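Local coordinates for protein fructose 1-phosphate kinase (Staphylococcus aureus, PDB 2JG5) that probably phosphorylates fructose 1-phosphate or tagatose 6-phosphate at the expense of ATP, as a member of the PfkB carbohydrate kinase family, at residues A[175-180]-A[211-216]; A[228-233]-A[264-269]. All coordinates share one frame; numbering follows the deposited sequence.

The two contacts follow one another along the chain, contact 1 closing before contact 2 opens, and their centres lie about 12 Å apart. Contact 1 sets strand 177-178, at the rim of the seven-stranded parallel sheet, beside strand 214-217, an outermost strand of the antiparallel sheet. Contact 2 packs strand 230-235 of that same antiparallel sheet against helix 265-280. They meet where CG2 of Ile-215 touches CE1 of Phe-269 at 3.8 Å, and Met-255 of helix 247-260 borders both. Together they illustrate how a ribokinase-like fold carries its central sheet onward with further strands and then covers the added strands with helices.

Contact 1 (A[175-180]-A[211-216]); sequences PLFIKP and AQSVIV
Phe-177 turns CG between its own backbone N and carbonyl carbon (chi1 69°), while across from it Ile-215 holds CG1 anti to its carbonyl carbon and carries CD1 onward in an extended chain (chi2 168°). The methyl CD1 of Ile-215 lies over one face of the aromatic ring, off-centre toward the rim, in a CH-pi contact 4.2 Å from the centroid of Phe-177. Met-255 of helix 247-260 touches both side chains. The hydroxyl OG of Ser-213 donates to Leu-176 O at 2.7 Å, tilted 15° from the carbonyl plane, while packing against CB of Phe-177.

The segments run side by side in the same direction, joining the edge strand 177-178 of the parallel sheet to strand 214-217; the helical connection between them makes a beta-alpha-beta type crossover of the ribokinase-like fold. Backbone bonds are sparse: Gln-212 N to Pro-175 O at 2.9 Å, Ile-215 N to Ile-178 O at 3.1 Å, and a weak one from Ile-178 N to Ser-213 O. CA-H...O contacts supplement them, as from Phe-177 CA to Ser-213 O at 3.1 Å. Gln-212 stretches its chain past Pro-175 O, and its NE2 bonds to His-174 O. On the face bearing Ile-178, its CG1 lies alongside CG2 of Val-214 at 4.0 Å, the two side chains pointing the same way, and the Pro-180 ring brings CD to CG1 of Val-214 at 3.8 Å.

Contact 2 (A[228-233]-A[264-269]); sequences KEISIK and SIEKAF. Unlike the reference sequence in segment 264-269: Ser-264 (reference Thr).
Packing of a helix on a beta-sheet joins these segments: strand 230-233 presents Ile-230 and Ile-232 to the first turn of helix 265-280, and the axes of the short segments 230-233 and 265-269 come within 9.8 Å at 32°. Ile-232 carries most of the contact, each of its two branches serving a different part of the helix. CD1 reaches CG2 of Ile-265 at 3.6 Å and also rests on CG of Glu-266, whose side chain it meets at about a right angle. CG2 of Ile-232 packs on CD2 of Phe-269 at 3.8 Å. Phe-269 extends toward the strand with its own CG anti to N (chi1 -178°), and the two side chains slide past each other in opposite directions. Its CE2 comes 3.6 Å from the carbonyl O of Ile-232, and the ring turns its edge to the carbonyl carbon of Lys-233. Farther back on the strand, a bend at chi2 (87°) turns CD of Glu-266 aside, with OE2 then lying near CD1 of Ile-230.

No hydrogen bond crosses the interface. The helix is held at its start by Ser-264, which differs from the reference threonine: its OG accepts from Lys-267 N at 2.9 Å as the N-cap. Tyr-225 of strand 223-226 touches both Ile-232 and Ile-265, extending the apolar layer across the sheet, an arrangement typical of the alpha/beta layering of the ribokinase-like fold.

Contact 1 (A[175-180]-A[211-216])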
loop_
_atom_site.group_PDB
_atom_site.type_symbol
_atom_site.label_atom_id
_atom_site.label_comp_id
_atom_site.label_asym_id
_atom_site.label_seq_id
_atom_site.Cartn_x
_atom_site.Cartn_y
_atom_site.Cartn_z
ATOM N N PRO A 175 -31.837 18.102 -6.445
ATOM C CA PRO A 175 -31.348 17.123 -5.489
ATOM C C PRO A 175 -32.133 17.252 -4.188
ATOM O O PRO A 175 -32.672 18.317 -3.907
ATOM C CB PRO A 175 -29.888 17.542 -5.280
ATOM C CG PRO A 175 -29.845 18.983 -5.657
ATOM C CD PRO A 175 -30.815 19.114 -6.770
ATOM N N LEU A 176 -32.200 16.179 -3.407
ATOM C CA LEU A 176 -32.949 16.180 -2.157
ATOM C C LEU A 176 -32.355 17.173 -1.169
ATOM O O LEU A 176 -33.077 17.930 -0.542
ATOM C CB LEU A 176 -32.977 14.783 -1.556
ATOM C CG LEU A 176 -33.652 14.667 -0.196
ATOM C CD1 LEU A 176 -35.164 14.782 -0.350
ATOM C CD2 LEU A 176 -33.250 13.353 0.467
ATOM N N PHE A 177 -31.039 17.121 -1.011
ATOM C CA PHE A 177 -30.264 18.209 -0.425
ATOM C C PHE A 177 -28.831 18.227 -0.953
ATOM O O PHE A 177 -28.312 17.215 -1.426
ATOM C CB PHE A 177 -30.289 18.195 1.116
ATOM C CG PHE A 177 -29.545 17.046 1.744
ATOM C CD1 PHE A 177 -28.212 17.184 2.114
ATOM C CD2 PHE A 177 -30.195 15.842 2.013
ATOM C CE1 PHE A 177 -27.524 16.128 2.715
ATOM C CE2 PHE A 177 -29.522 14.779 2.615
ATOM C CZ PHE A 177 -28.179 14.923 2.971
ATOM N N ILE A 178 -28.227 19.413 -0.889
ATOM C CA ILE A 178 -26.782 19.593 -1.013
ATOM C C ILE A 178 -26.214 20.090 0.333
ATOM O O ILE A 178 -26.972 20.511 1.210
ATOM C CB ILE A 178 -26.431 20.560 -2.150
ATOM C CG1 ILE A 178 -27.260 21.852 -2.020
ATOM C CG2 ILE A 178 -26.646 19.861 -3.493
ATOM C CD1 ILE A 178 -26.764 23.005 -2.858
ATOM N N LYS A 179 -24.891 20.043 0.498
ATOM C CA LYS A 179 -24.290 20.386 1.793
ATOM C C LYS A 179 -23.071 21.328 1.735
ATOM O O LYS A 179 -21.967 20.938 2.106
ATOM C CB LYS A 179 -23.964 19.107 2.593
ATOM C CG LYS A 179 -23.806 19.348 4.091
ATOM C CD LYS A 179 -23.250 18.158 4.850
ATOM C CE LYS A 179 -21.784 17.940 4.544
ATOM N NZ LYS A 179 -20.940 19.066 5.054
ATOM N N PRO A 180 -23.266 22.582 1.295
ATOM C CA PRO A 180 -22.102 23.462 1.270
ATOM C C PRO A 180 -21.718 23.967 2.664
ATOM O O PRO A 180 -22.488 23.839 3.617
ATOM C CB PRO A 180 -22.573 24.628 0.404
ATOM C CG PRO A 180 -24.042 24.710 0.681
ATOM C CD PRO A 180 -24.485 23.271 0.825
ATOM N N ALA A 211 -32.415 23.109 -5.536
ATOM C CA ALA A 211 -32.253 22.246 -4.352
ATOM C C ALA A 211 -33.576 22.073 -3.613
ATOM O O ALA A 211 -34.260 23.050 -3.339
ATOM C CB ALA A 211 -31.188 22.811 -3.404
ATOM N N GLN A 212 -33.944 20.830 -3.311
ATOM C CA GLN A 212 -35.145 20.559 -2.526
ATOM C C GLN A 212 -34.967 21.059 -1.094
ATOM O O GLN A 212 -35.918 21.511 -0.452
ATOM C CB GLN A 212 -35.490 19.066 -2.543
ATOM C CG GLN A 212 -36.151 18.583 -3.841
ATOM C CD GLN A 212 -36.572 17.117 -3.774
ATOM O OE1 GLN A 212 -37.343 16.710 -2.898
ATOM N NE2 GLN A 212 -36.062 16.317 -4.699
ATOM N N SER A 213 -33.728 20.980 -0.612
ATOM C CA SER A 213 -33.334 21.539 0.672
ATOM C C SER A 213 -31.813 21.676 0.707
ATOM O O SER A 213 -31.125 21.191 -0.192
ATOM C CB SER A 213 -33.823 20.666 1.825
ATOM O OG SER A 213 -33.343 19.343 1.711
ATOM N N VAL A 214 -31.297 22.349 1.733
ATOM C CA VAL A 214 -29.869 22.634 1.836
ATOM C C VAL A 214 -29.462 22.564 3.297
ATOM O O VAL A 214 -30.113 23.167 4.146
ATOM C CB VAL A 214 -29.514 24.060 1.299
ATOM C CG1 VAL A 214 -28.028 24.373 1.478
ATOM C CG2 VAL A 214 -29.914 24.229 -0.160
ATOM N N ILE A 215 -28.400 21.816 3.581
ATOM C CA ILE A 215 -27.754 21.863 4.893
ATOM C C ILE A 215 -26.478 22.670 4.765
ATOM O O ILE A 215 -25.647 22.396 3.903
ATOM C CB ILE A 215 -27.420 20.465 5.450
ATOM C CG1 ILE A 215 -28.694 19.652 5.654
ATOM C CG2 ILE A 215 -26.668 20.585 6.769
ATOM C CD1 ILE A 215 -28.433 18.173 5.921
ATOM N N VAL A 216 -26.338 23.682 5.608
ATOM C CA VAL A 216 -25.151 24.513 5.582
ATOM C C VAL A 216 -24.350 24.245 6.849
ATOM O O VAL A 216 -24.827 24.477 7.971
ATOM C CB VAL A 216 -25.477 26.010 5.431
ATOM C CG1 VAL A 216 -24.196 26.827 5.364
ATOM C CG2 VAL A 216 -26.304 26.251 4.194
#

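Contact 2 (A[228-233]-A[264-269])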
loop_
_atom_site.group_PDB
_atom_site.type_symbol
_atom_site.label_atom_id
_atom_site.label_comp_id
_atom_site.label_asym_id
_atom_site.label_seq_id
_atom_site.Cartn_x
_atom_site.Cartn_y
_atom_site.Cartn_z
ATOM N N LYS A 228 -37.942 25.184 1.429
ATOM C CA LYS A 228 -38.827 26.214 0.858
ATOM C C LYS A 228 -39.781 26.742 1.935
ATOM O O LYS A 228 -40.218 27.894 1.885
ATOM C CB LYS A 228 -39.629 25.663 -0.335
ATOM C CG LYS A 228 -40.338 26.721 -1.201
ATOM C CD LYS A 228 -41.380 26.073 -2.146
ATOM C CE LYS A 228 -42.455 27.069 -2.632
ATOM N NZ LYS A 228 -42.185 27.689 -3.973
ATOM N N GLU A 229 -40.082 25.898 2.919
ATOM C CA GLU A 229 -41.102 26.213 3.914
ATOM C C GLU A 229 -40.575 26.472 5.339
ATOM O O GLU A 229 -41.292 27.042 6.160
ATOM C CB GLU A 229 -42.213 25.141 3.906
ATOM C CG GLU A 229 -41.733 23.696 4.110
ATOM C CD GLU A 229 -42.776 22.629 3.727
ATOM O OE1 GLU A 229 -44.002 22.900 3.815
ATOM O OE2 GLU A 229 -42.351 21.509 3.340
ATOM N N ILE A 230 -39.333 26.079 5.620
ATOM C CA ILE A 230 -38.746 26.216 6.957
ATOM C C ILE A 230 -37.208 26.315 6.926
ATOM O O ILE A 230 -36.567 25.843 5.998
ATOM C CB ILE A 230 -39.186 25.030 7.879
ATOM C CG1 ILE A 230 -39.068 25.399 9.361
ATOM C CG2 ILE A 230 -38.406 23.750 7.546
ATOM C CD1 ILE A 230 -39.712 24.403 10.320
ATOM N N SER A 231 -36.625 26.946 7.942
ATOM C CA SER A 231 -35.198 26.792 8.209
ATOM C C SER A 231 -34.961 26.398 9.661
ATOM O O SER A 231 -35.662 26.852 10.552
ATOM C CB SER A 231 -34.406 28.042 7.828
ATOM O OG SER A 231 -34.855 29.163 8.549
ATOM N N ILE A 232 -33.983 25.538 9.898
ATOM C CA ILE A 232 -33.754 25.003 11.239
ATOM C C ILE A 232 -32.316 25.240 11.690
ATOM O O ILE A 232 -31.362 25.142 10.896
ATOM C CB ILE A 232 -34.108 23.485 11.328
ATOM C CG1 ILE A 232 -35.569 23.253 10.925
ATOM C CG2 ILE A 232 -33.871 22.933 12.755
ATOM C CD1 ILE A 232 -35.803 21.959 10.197
ATOM N N LYS A 233 -32.167 25.569 12.968
ATOM C CA LYS A 233 -30.844 25.750 13.546
ATOM C C LYS A 233 -30.504 24.601 14.476
ATOM O O LYS A 233 -31.230 24.323 15.437
ATOM C CB LYS A 233 -30.732 27.096 14.266
ATOM C CG LYS A 233 -29.362 27.376 14.879
ATOM C CD LYS A 233 -28.267 27.488 13.826
ATOM C CE LYS A 233 -26.882 27.488 14.444
ATOM N NZ LYS A 233 -26.528 28.810 15.052
ATOM N N SER A 264 -38.780 12.922 11.412
ATOM C CA SER A 264 -39.125 14.263 10.941
ATOM C C SER A 264 -37.878 14.913 10.380
ATOM O O SER A 264 -36.755 14.560 10.759
ATOM C CB SER A 264 -39.651 15.113 12.094
ATOM O OG SER A 264 -38.574 15.564 12.907
ATOM N N ILE A 265 -38.070 15.870 9.480
ATOM C CA ILE A 265 -36.962 16.685 8.995
ATOM C C ILE A 265 -36.101 17.167 10.180
ATOM O O ILE A 265 -34.874 17.000 10.163
ATOM C CB ILE A 265 -37.463 17.842 8.081
ATOM C CG1 ILE A 265 -37.499 17.360 6.635
ATOM C CG2 ILE A 265 -36.556 19.060 8.156
ATOM C CD1 ILE A 265 -38.576 18.031 5.795
ATOM N N GLU A 266 -36.759 17.704 11.209
ATOM C CA GLU A 266 -36.091 18.257 12.393
ATOM C C GLU A 266 -35.224 17.238 13.128
ATOM O O GLU A 266 -34.069 17.516 13.457
ATOM C CB GLU A 266 -37.113 18.841 13.385
ATOM C CG GLU A 266 -37.779 20.135 12.947
ATOM C CD GLU A 266 -39.035 19.918 12.096
ATOM O OE1 GLU A 266 -39.377 18.756 11.780
ATOM O OE2 GLU A 266 -39.688 20.928 11.745
ATOM N N LYS A 267 -35.790 16.068 13.405
ATOM C CA LYS A 267 -35.067 15.042 14.140
ATOM C C LYS A 267 -33.994 14.383 13.288
ATOM O O LYS A 267 -32.925 14.036 13.799
ATOM C CB LYS A 267 -36.031 14.013 14.717
ATOM C CG LYS A 267 -36.892 14.572 15.841
ATOM C CD LYS A 267 -36.140 14.554 17.150
ATOM C CE LYS A 267 -36.814 15.414 18.193
ATOM N NZ LYS A 267 -36.468 14.899 19.537
ATOM N N ALA A 268 -34.282 14.223 11.995
ATOM C CA ALA A 268 -33.299 13.714 11.030
ATOM C C ALA A 268 -32.094 14.641 10.995
ATOM O O ALA A 268 -30.948 14.183 10.987
ATOM C CB ALA A 268 -33.912 13.589 9.657
ATOM N N PHE A 269 -32.370 15.945 10.997
ATOM C CA PHE A 269 -31.338 16.985 10.999
ATOM C C PHE A 269 -30.538 16.944 12.299
ATOM O O PHE A 269 -29.303 16.967 12.269
ATOM C CB PHE A 269 -31.968 18.363 10.761
ATOM C CG PHE A 269 -30.972 19.504 10.691
ATOM C CD1 PHE A 269 -29.866 19.449 9.835
ATOM C CD2 PHE A 269 -31.171 20.656 11.451
ATOM C CE1 PHE A 269 -28.959 20.515 9.765
ATOM C CE2 PHE A 269 -30.280 21.730 11.372
ATOM C CZ PHE A 269 -29.171 21.655 10.538
#